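TBC1 domain family member 22A (PDB 2QFZ) may act, through the TBC domain held in this chain, as a GTPase-activating protein for Rab family proteins, and forms homodimers. Local coordinates at residues 148-153 / 197-202; 236-241 / 303-308; 267-272 / 278-283. All coordinates share one frame; numbering follows the deposited sequence.

Contact 1: residues 148-153 / 197-202; sequences QGINDL and KLLDGI
L199 reaches across from the last turns of helix 181-200 and sets one methyl against I150 and the other against L153. Its side chain can be followed outward. CB points at segment 148-153 but does not yet touch it. CG turns beside the backbone N (chi1 -70°) and stands 4.7 Å from both I150 CG2 and L153 CD1. The two branches then divide. CD1 ends 3.9 Å from I150 CG2, and CD2 ends 4.0 Å from L153 CD1. L199 is thus a forked tip pressed on two residues one helical turn apart.

L153 answers with a single methyl. Its CD1 also meets L198, whose CD2 lies 4.1 Å away, and these two side chains cross at about a right angle. I150 takes part through its CG2 branch, which is anti to the backbone N. All the touching groups are buried and aliphatic, and no hydrogen bond joins the segments. W137 of helix 124-140 packs on I150 and L199. W267 of helix 260-270 packs on L153.

G149 N and D152 are bound within or beside their own segment. G149 N donates to N151 OD1 at 2.8 Å, nearly straight out from the amide C=O. G149 has a positive phi of 114°, where a CB would jam against the carbonyl O of Q148. D152 OD2 forms a salt bridge with R256 NE and accepts from N252 ND2.

The contact joins two helices in the core of the all-helical TBC fold. Y146 and Q148 fit the YxQ fingerprint of TBC domains, whose glutamine acts as a finger on the Rab nucleotide in relatives. I150, two residues on, belongs to the helix that follows this probable catalytic loop.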
loop_
_atom_site.group_PDB
_atom_site.type_symbol
_atom_site.label_atom_id
_atom_site.label_comp_id
_atom_site.label_asym_id
_atom_site.label_seq_id
_atom_site.Cartn_x
_atom_site.Cartn_y
_atom_site.Cartn_z
ATOM N N GLN A 148 14.183 1.763 -3.752
ATOM C CA GLN A 148 13.115 1.758 -4.784
ATOM C C GLN A 148 12.003 0.766 -4.416
ATOM O O GLN A 148 12.278 -0.343 -3.939
ATOM C CB GLN A 148 13.656 1.452 -6.185
ATOM C CG GLN A 148 12.640 1.763 -7.292
ATOM C CD GLN A 148 13.199 1.513 -8.705
ATOM O OE1 GLN A 148 14.422 1.498 -8.911
ATOM N NE2 GLN A 148 12.295 1.320 -9.680
ATOM N N GLY A 149 10.748 1.177 -4.616
ATOM C CA GLY A 149 9.587 0.437 -4.077
ATOM C C GLY A 149 8.826 1.238 -3.021
ATOM O O GLY A 149 7.577 1.295 -3.039
ATOM N N ILE A 150 9.556 1.876 -2.100
ATOM C CA ILE A 150 8.900 2.779 -1.146
ATOM C C ILE A 150 8.197 3.950 -1.862
ATOM O O ILE A 150 7.187 4.426 -1.385
ATOM C CB ILE A 150 9.840 3.358 -0.093
ATOM C CG1 ILE A 150 10.480 2.262 0.727
ATOM C CG2 ILE A 150 9.077 4.315 0.873
ATOM C CD1 ILE A 150 11.320 2.814 1.855
ATOM N N ASN A 151 8.713 4.391 -3.005
ATOM C CA ASN A 151 8.060 5.451 -3.794
ATOM C C ASN A 151 6.606 5.135 -4.175
ATOM O O ASN A 151 5.762 6.024 -4.179
ATOM C CB ASN A 151 8.917 5.782 -5.061
ATOM C CG ASN A 151 9.054 4.606 -6.008
ATOM O OD1 ASN A 151 9.604 3.569 -5.651
ATOM N ND2 ASN A 151 8.531 4.758 -7.222
ATOM N N ASP A 152 6.315 3.864 -4.485
ATOM C CA ASP A 152 4.932 3.408 -4.770
ATOM C C ASP A 152 3.981 3.538 -3.554
ATOM O O ASP A 152 2.776 3.839 -3.693
ATOM C CB ASP A 152 4.919 1.923 -5.196
ATOM C CG ASP A 152 5.044 1.711 -6.712
ATOM O OD1 ASP A 152 4.789 2.654 -7.509
ATOM O OD2 ASP A 152 5.365 0.554 -7.102
ATOM N N LEU A 153 4.499 3.304 -2.373
ATOM C CA LEU A 153 3.651 3.366 -1.187
ATOM C C LEU A 153 3.136 4.788 -0.890
ATOM O O LEU A 153 2.191 4.947 -0.117
ATOM C CB LEU A 153 4.362 2.742 0.018
ATOM C CG LEU A 153 4.989 1.372 -0.233
ATOM C CD1 LEU A 153 5.597 0.864 1.026
ATOM C CD2 LEU A 153 4.059 0.361 -0.792
ATOM N N LYS A 197 3.553 5.556 9.086
ATOM C CA LYS A 197 2.880 4.604 9.934
ATOM C C LYS A 197 2.827 3.189 9.281
ATOM O O LYS A 197 3.144 2.174 9.913
ATOM C CB LYS A 197 1.469 5.143 10.231
ATOM C CG LYS A 197 1.012 4.981 11.628
ATOM C CD LYS A 197 1.384 6.187 12.478
ATOM C CE LYS A 197 1.070 5.952 13.965
ATOM N NZ LYS A 197 1.825 6.912 14.873
ATOM N N LEU A 198 2.400 3.135 8.026
ATOM C CA LEU A 198 2.534 1.925 7.214
ATOM C C LEU A 198 3.965 1.344 7.292
ATOM O O LEU A 198 4.143 0.180 7.570
ATOM C CB LEU A 198 2.178 2.247 5.774
ATOM C CG LEU A 198 2.071 1.083 4.762
ATOM C CD1 LEU A 198 1.492 1.579 3.410
ATOM C CD2 LEU A 198 3.428 0.431 4.485
ATOM N N LEU A 199 4.980 2.169 7.070
ATOM C CA LEU A 199 6.355 1.686 7.047
ATOM C C LEU A 199 6.888 1.226 8.391
ATOM O O LEU A 199 7.710 0.298 8.440
ATOM C CB LEU A 199 7.289 2.729 6.442
ATOM C CG LEU A 199 7.097 2.940 4.945
ATOM C CD1 LEU A 199 7.612 4.306 4.510
ATOM C CD2 LEU A 199 7.839 1.828 4.205
ATOM N N ASP A 200 6.438 1.859 9.478
ATOM C CA ASP A 200 6.785 1.428 10.824
ATOM C C ASP A 200 6.315 -0.005 11.197
ATOM O O ASP A 200 6.856 -0.587 12.128
ATOM C CB ASP A 200 6.245 2.408 11.887
ATOM C CG ASP A 200 7.043 3.713 11.962
ATOM O OD1 ASP A 200 8.259 3.748 11.542
ATOM O OD2 ASP A 200 6.434 4.716 12.449
ATOM N N GLY A 201 5.321 -0.564 10.501
ATOM C CA GLY A 201 4.992 -1.977 10.678
ATOM C C GLY A 201 5.747 -2.948 9.772
ATOM O O GLY A 201 5.586 -4.161 9.896
ATOM N N ILE A 202 6.545 -2.449 8.836
ATOM C CA ILE A 202 7.341 -3.367 7.943
ATOM C C ILE A 202 8.805 -2.946 7.880
ATOM O O ILE A 202 9.449 -2.932 6.817
ATOM C CB ILE A 202 6.694 -3.516 6.527
ATOM C CG1 ILE A 202 6.673 -2.160 5.755
ATOM C CG2 ILE A 202 5.286 -4.133 6.637
ATOM C CD1 ILE A 202 5.855 -2.151 4.471
#

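Contact 2: residues 236-241 / 303-308; sequences DQHEVR and QELLLF
V240 and H238 meet L305 from the segment that leaves helix 229-237, and V240 also meets L306. The apolar contacts come first. V240 CG2 lies 3.6 Å from L305 CD2 and 3.9 Å from L305 CG, so this branch meets the end of the leucine, the two side chains crossing obliquely. L305 CG is anti to the backbone N (chi1 -179°), which carries CD2 out toward V240 and H238. The same CD2 is 3.8 Å from H238 CB and approaches the imidazole obliquely. The other valine branch, CG1, is 4.3 Å from L306 CD1, a looser contact. V240 therefore straddles two successive leucines.

No hydrogen bond crosses the contact; those near it close the end of helix 229-237. E239 has a positive phi (60°) and is the C-prime residue of a Schellman motif that ends the helix. Its N bonds to D236 O at 3.1 Å, and V240 N bonds to the carbonyl O of the residue just before D236. This turn aims V240 at helix 302-309. H238 ND1 donates to H234 O, one turn back, which ties the ring to its own helix.

Two helices pack on the valine. F245 of helix 242-251 touches V240 and L306, and F302 and L309 extend the surface that L305 and L306 of helix 302-309 offer to V240. K300, in the loop before that helix, touches H238. No strand is present.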
loop_
_atom_site.group_PDB
_atom_site.type_symbol
_atom_site.label_atom_id
_atom_site.label_comp_id
_atom_site.label_asym_id
_atom_site.label_seq_id
_atom_site.Cartn_x
_atom_site.Cartn_y
_atom_site.Cartn_z
ATOM N N ASP A 236 8.798 -25.508 -9.084
ATOM C CA ASP A 236 10.079 -26.238 -8.903
ATOM C C ASP A 236 10.468 -27.005 -10.145
ATOM O O ASP A 236 11.604 -26.926 -10.612
ATOM C CB ASP A 236 9.945 -27.223 -7.724
ATOM C CG ASP A 236 11.274 -27.955 -7.370
ATOM O OD1 ASP A 236 12.300 -27.296 -7.153
ATOM O OD2 ASP A 236 11.271 -29.217 -7.264
ATOM N N GLN A 237 9.510 -27.753 -10.683
ATOM C CA GLN A 237 9.705 -28.507 -11.939
ATOM C C GLN A 237 10.237 -27.591 -13.057
ATOM O O GLN A 237 11.088 -27.968 -13.828
ATOM C CB GLN A 237 8.366 -29.186 -12.320
ATOM C CG GLN A 237 8.423 -30.209 -13.465
ATOM C CD GLN A 237 9.395 -31.370 -13.182
ATOM O OE1 GLN A 237 9.504 -31.858 -12.049
ATOM N NE2 GLN A 237 10.107 -31.798 -14.210
ATOM N N HIS A 238 9.745 -26.370 -13.143
ATOM C CA HIS A 238 10.150 -25.470 -14.245
ATOM C C HIS A 238 11.158 -24.388 -13.830
ATOM O O HIS A 238 11.292 -23.384 -14.502
ATOM C CB HIS A 238 8.886 -24.885 -14.883
ATOM C CG HIS A 238 8.018 -25.936 -15.480
ATOM N ND1 HIS A 238 7.090 -26.643 -14.739
ATOM C CD2 HIS A 238 8.022 -26.496 -16.718
ATOM C CE1 HIS A 238 6.542 -27.571 -15.508
ATOM N NE2 HIS A 238 7.090 -27.503 -16.711
ATOM N N GLU A 239 11.872 -24.630 -12.725
ATOM C CA GLU A 239 12.977 -23.800 -12.264
ATOM C C GLU A 239 12.575 -22.357 -11.985
ATOM O O GLU A 239 13.384 -21.470 -12.157
ATOM C CB GLU A 239 14.133 -23.808 -13.298
ATOM C CG GLU A 239 14.636 -25.214 -13.701
ATOM C CD GLU A 239 15.581 -25.823 -12.685
ATOM O OE1 GLU A 239 15.828 -25.181 -11.638
ATOM O OE2 GLU A 239 16.088 -26.942 -12.935
ATOM N N VAL A 240 11.339 -22.102 -11.572
ATOM C CA VAL A 240 10.996 -20.753 -11.106
ATOM C C VAL A 240 11.079 -20.728 -9.589
ATOM O O VAL A 240 10.409 -21.527 -8.926
ATOM C CB VAL A 240 9.580 -20.270 -11.587
ATOM C CG1 VAL A 240 9.318 -18.832 -11.066
ATOM C CG2 VAL A 240 9.477 -20.325 -13.123
ATOM N N ARG A 241 11.919 -19.825 -9.058
ATOM C CA ARG A 241 12.075 -19.602 -7.620
ATOM C C ARG A 241 11.096 -18.526 -7.164
ATOM O O ARG A 241 10.881 -17.561 -7.874
ATOM C CB ARG A 241 13.494 -19.109 -7.294
ATOM C CG ARG A 241 14.586 -20.135 -7.525
ATOM C CD ARG A 241 15.913 -19.612 -7.095
ATOM N NE ARG A 241 16.469 -18.645 -8.060
ATOM C CZ ARG A 241 16.722 -17.376 -7.806
ATOM N NH1 ARG A 241 16.464 -16.839 -6.609
ATOM N NH2 ARG A 241 17.229 -16.631 -8.757
ATOM N N GLN A 303 10.656 -19.452 -19.350
ATOM C CA GLN A 303 10.705 -18.004 -19.675
ATOM C C GLN A 303 9.311 -17.356 -19.658
ATOM O O GLN A 303 9.120 -16.271 -19.115
ATOM C CB GLN A 303 11.363 -17.800 -21.055
ATOM C CG GLN A 303 11.644 -16.337 -21.457
ATOM C CD GLN A 303 11.907 -16.170 -22.984
ATOM O OE1 GLN A 303 11.926 -17.148 -23.751
ATOM N NE2 GLN A 303 12.108 -14.919 -23.410
ATOM N N GLU A 304 8.350 -18.016 -20.285
ATOM C CA GLU A 304 6.976 -17.526 -20.320
ATOM C C GLU A 304 6.276 -17.682 -18.986
ATOM O O GLU A 304 5.402 -16.891 -18.682
ATOM C CB GLU A 304 6.167 -18.242 -21.419
ATOM C CG GLU A 304 6.587 -17.887 -22.823
ATOM C CD GLU A 304 5.608 -18.388 -23.900
ATOM O OE1 GLU A 304 5.738 -17.980 -25.060
ATOM O OE2 GLU A 304 4.709 -19.185 -23.597
ATOM N N LEU A 305 6.633 -18.721 -18.211
ATOM C CA LEU A 305 6.092 -18.919 -16.861
ATOM C C LEU A 305 6.467 -17.761 -15.915
ATOM O O LEU A 305 5.604 -17.155 -15.275
ATOM C CB LEU A 305 6.577 -20.234 -16.250
ATOM C CG LEU A 305 6.036 -20.546 -14.849
ATOM C CD1 LEU A 305 4.518 -20.415 -14.767
ATOM C CD2 LEU A 305 6.511 -21.960 -14.337
ATOM N N LEU A 306 7.754 -17.476 -15.837
ATOM C CA LEU A 306 8.230 -16.306 -15.110
ATOM C C LEU A 306 7.612 -14.972 -15.652
ATOM O O LEU A 306 7.143 -14.179 -14.872
ATOM C CB LEU A 306 9.780 -16.280 -15.081
ATOM C CG LEU A 306 10.442 -15.151 -14.285
ATOM C CD1 LEU A 306 9.785 -15.014 -12.884
ATOM C CD2 LEU A 306 11.897 -15.349 -14.173
ATOM N N LEU A 307 7.563 -14.769 -16.969
ATOM C CA LEU A 307 6.922 -13.567 -17.559
ATOM C C LEU A 307 5.493 -13.358 -17.142
ATOM O O LEU A 307 5.123 -12.239 -16.861
ATOM C CB LEU A 307 6.966 -13.548 -19.088
ATOM C CG LEU A 307 8.363 -13.237 -19.642
ATOM C CD1 LEU A 307 8.507 -13.904 -21.020
ATOM C CD2 LEU A 307 8.668 -11.721 -19.710
ATOM N N PHE A 308 4.718 -14.444 -17.124
ATOM C CA PHE A 308 3.315 -14.470 -16.707
ATOM C C PHE A 308 3.166 -14.073 -15.216
ATOM O O PHE A 308 2.354 -13.234 -14.877
ATOM C CB PHE A 308 2.734 -15.891 -16.940
ATOM C CG PHE A 308 1.304 -16.037 -16.533
ATOM C CD1 PHE A 308 0.286 -15.433 -17.276
ATOM C CD2 PHE A 308 0.950 -16.792 -15.412
ATOM C CE1 PHE A 308 -1.045 -15.562 -16.898
ATOM C CE2 PHE A 308 -0.389 -16.910 -15.026
ATOM C CZ PHE A 308 -1.391 -16.295 -15.804
#

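Contact 3: residues 267-272 / 278-283; sequences WDTYQS and SHFHLY
Y270 hydrogen-bonds H281 through its hydroxyl and packs on F280 with its ring. The polar link is Y270 OH to H281 ND1, 2.8 Å long and fairly straight at 162°. The hydroxyl arrives at the imidazole edge, near its plane. The two rings stand almost perpendicular, at 87°, with centroids 5.6 Å apart. H281 CG is anti to the backbone N (chi1 -176°), which swings the ring out where ND1 meets the phenol. On its far nitrogen, NE2, H281 donates to W249 O.

The apolar contacts lie on the F280 side. Y270 CE1 is 4.1 Å from F280 CD2. T269 CG2 reaches F280 CE2 at the same distance, 4.1 Å. L326 of helix 319-335 packs on both T269 and F280. F277, in the helix of F280, meets the Y270 ring edge-to-face.

Other bonds hold the end of helix 260-270. S272 OG donates to D268 O at 2.9 Å, tilted from the carbonyl plane. T269 OG1 bonds to W48 O and to R265 NH1. D268 pairs with R56 and accepts from W60 NE1; R56 and W60 fit the RxxxW fingerprint of TBC domains.

A phenylalanine in place of Y270 would keep the ring against F280 but would probably leave H281 ND1 without its buried mate. The chemistry implies a histidine fixed in rotation. Both imidazole nitrogens are engaged, linking Y270 on one helix to the W249 carbonyl on another.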
loop_
_atom_site.group_PDB
_atom_site.type_symbol
_atom_site.label_atom_id
_atom_site.label_comp_id
_atom_site.label_asym_id
_atom_site.label_seq_id
_atom_site.Cartn_x
_atom_site.Cartn_y
_atom_site.Cartn_z
ATOM N N TRP A 267 -6.066 -1.854 0.511
ATOM C CA TRP A 267 -5.531 -1.196 1.730
ATOM C C TRP A 267 -6.621 -0.849 2.755
ATOM O O TRP A 267 -6.279 -0.722 3.927
ATOM C CB TRP A 267 -4.619 0.017 1.418
ATOM C CG TRP A 267 -3.283 -0.347 0.809
ATOM C CD1 TRP A 267 -2.918 -1.536 0.248
ATOM C CD2 TRP A 267 -2.159 0.513 0.666
ATOM N NE1 TRP A 267 -1.618 -1.463 -0.227
ATOM C CE2 TRP A 267 -1.145 -0.209 0.022
ATOM C CE3 TRP A 267 -1.896 1.827 1.061
ATOM C CZ2 TRP A 267 0.100 0.343 -0.247
ATOM C CZ3 TRP A 267 -0.663 2.369 0.780
ATOM C CH2 TRP A 267 0.303 1.653 0.131
ATOM N N ASP A 268 -7.914 -0.750 2.340
ATOM C CA ASP A 268 -9.053 -0.649 3.278
ATOM C C ASP A 268 -8.989 -1.826 4.269
ATOM O O ASP A 268 -9.039 -1.671 5.497
ATOM C CB ASP A 268 -10.413 -0.718 2.590
ATOM C CG ASP A 268 -10.765 0.499 1.783
ATOM O OD1 ASP A 268 -10.095 1.554 1.822
ATOM O OD2 ASP A 268 -11.762 0.379 1.043
ATOM N N THR A 269 -8.854 -3.024 3.720
ATOM C CA THR A 269 -8.783 -4.220 4.524
ATOM C C THR A 269 -7.478 -4.370 5.266
ATOM O O THR A 269 -7.489 -4.787 6.432
ATOM C CB THR A 269 -9.030 -5.448 3.653
ATOM O OG1 THR A 269 -10.289 -5.262 3.027
ATOM C CG2 THR A 269 -9.075 -6.739 4.508
ATOM N N TYR A 270 -6.341 -4.061 4.614
ATOM C CA TYR A 270 -5.058 -4.072 5.347
ATOM C C TYR A 270 -5.078 -3.221 6.620
ATOM O O TYR A 270 -4.473 -3.590 7.630
ATOM C CB TYR A 270 -3.848 -3.669 4.493
ATOM C CG TYR A 270 -3.397 -4.688 3.457
ATOM C CD1 TYR A 270 -3.991 -5.932 3.352
ATOM C CD2 TYR A 270 -2.362 -4.396 2.583
ATOM C CE1 TYR A 270 -3.573 -6.849 2.408
ATOM C CE2 TYR A 270 -1.940 -5.307 1.623
ATOM C CZ TYR A 270 -2.557 -6.527 1.548
ATOM O OH TYR A 270 -2.184 -7.431 0.642
ATOM N N GLN A 271 -5.729 -2.072 6.564
ATOM C CA GLN A 271 -5.783 -1.162 7.719
ATOM C C GLN A 271 -6.820 -1.606 8.788
ATOM O O GLN A 271 -6.831 -1.088 9.878
ATOM C CB GLN A 271 -6.058 0.268 7.228
ATOM C CG GLN A 271 -4.786 1.026 6.988
ATOM C CD GLN A 271 -4.948 2.189 6.105
ATOM O OE1 GLN A 271 -5.770 2.165 5.200
ATOM N NE2 GLN A 271 -4.138 3.225 6.319
ATOM N N SER A 272 -7.693 -2.546 8.440
ATOM C CA SER A 272 -8.711 -3.085 9.337
ATOM C C SER A 272 -8.203 -4.287 10.090
ATOM O O SER A 272 -8.720 -4.624 11.146
ATOM C CB SER A 272 -9.905 -3.530 8.545
ATOM O OG SER A 272 -10.497 -2.439 7.888
ATOM N N SER A 278 1.827 -6.333 7.132
ATOM C CA SER A 278 2.918 -7.125 7.583
ATOM C C SER A 278 2.616 -8.619 7.406
ATOM O O SER A 278 3.361 -9.317 6.756
ATOM C CB SER A 278 3.145 -6.798 9.068
ATOM O OG SER A 278 4.207 -7.533 9.560
ATOM N N HIS A 279 1.488 -9.062 7.952
ATOM C CA HIS A 279 1.165 -10.475 8.131
ATOM C C HIS A 279 0.057 -10.881 7.150
ATOM O O HIS A 279 0.252 -11.774 6.330
ATOM C CB HIS A 279 0.740 -10.689 9.596
ATOM C CG HIS A 279 0.299 -12.086 9.931
ATOM N ND1 HIS A 279 -0.961 -12.368 10.436
ATOM C CD2 HIS A 279 0.959 -13.275 9.887
ATOM C CE1 HIS A 279 -1.060 -13.668 10.668
ATOM N NE2 HIS A 279 0.091 -14.240 10.348
ATOM N N PHE A 280 -1.095 -10.203 7.203
ATOM C CA PHE A 280 -2.182 -10.528 6.259
ATOM C C PHE A 280 -1.744 -10.489 4.785
ATOM O O PHE A 280 -2.195 -11.311 4.013
ATOM C CB PHE A 280 -3.412 -9.660 6.462
ATOM C CG PHE A 280 -4.662 -10.229 5.853
ATOM C CD1 PHE A 280 -5.043 -11.551 6.100
ATOM C CD2 PHE A 280 -5.449 -9.462 5.005
ATOM C CE1 PHE A 280 -6.185 -12.095 5.520
ATOM C CE2 PHE A 280 -6.625 -9.993 4.442
ATOM C CZ PHE A 280 -6.986 -11.301 4.715
ATOM N N HIS A 281 -0.875 -9.540 4.427
ATOM C CA HIS A 281 -0.297 -9.452 3.088
ATOM C C HIS A 281 0.228 -10.769 2.547
ATOM O O HIS A 281 0.039 -11.078 1.359
ATOM C CB HIS A 281 0.803 -8.355 3.002
ATOM C CG HIS A 281 1.351 -8.164 1.619
ATOM N ND1 HIS A 281 0.580 -7.703 0.580
ATOM C CD2 HIS A 281 2.587 -8.379 1.103
ATOM C CE1 HIS A 281 1.292 -7.706 -0.533
ATOM N NE2 HIS A 281 2.519 -8.100 -0.243
ATOM N N LEU A 282 0.914 -11.545 3.385
ATOM C CA LEU A 282 1.386 -12.875 2.995
ATOM C C LEU A 282 0.281 -13.763 2.407
ATOM O O LEU A 282 0.466 -14.387 1.398
ATOM C CB LEU A 282 1.990 -13.611 4.188
ATOM C CG LEU A 282 3.191 -13.029 4.915
ATOM C CD1 LEU A 282 3.978 -14.160 5.547
ATOM C CD2 LEU A 282 4.089 -12.216 3.991
ATOM N N TYR A 283 -0.869 -13.797 3.073
ATOM C CA TYR A 283 -2.007 -14.626 2.665
ATOM C C TYR A 283 -2.662 -14.113 1.418
ATOM O O TYR A 283 -3.203 -14.900 0.695
ATOM C CB TYR A 283 -3.049 -14.692 3.786
ATOM C CG TYR A 283 -2.483 -15.344 4.983
ATOM C CD1 TYR A 283 -2.400 -16.740 5.078
ATOM C CD2 TYR A 283 -1.968 -14.591 6.004
ATOM C CE1 TYR A 283 -1.806 -17.364 6.211
ATOM C CE2 TYR A 283 -1.384 -15.200 7.132
ATOM C CZ TYR A 283 -1.313 -16.575 7.215
ATOM O OH TYR A 283 -0.770 -17.139 8.342
#

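Contacts 1 and 3 belong to one continuous core, with centres 13 Å apart. W267 joins them: its CH2 lies 3.5 Å from L198 CD1. A second touch sets I202 CG2 3.9 Å from S278 CA. Contact 2 stands apart toward the outside of the fold, about 26 Å from the centre of the chain. Its centre is about 28 Å from that of contact 1 and about 27 Å from that of contact 3. Along the sequence, contact 3 is nested inside the loop that contact 2 closes. Among the segments, 148-153 lies nearest the probable catalytic site: the side chain of Q148 touches R114, which fits the IxxDxxR arginine-finger motif of TBC domains.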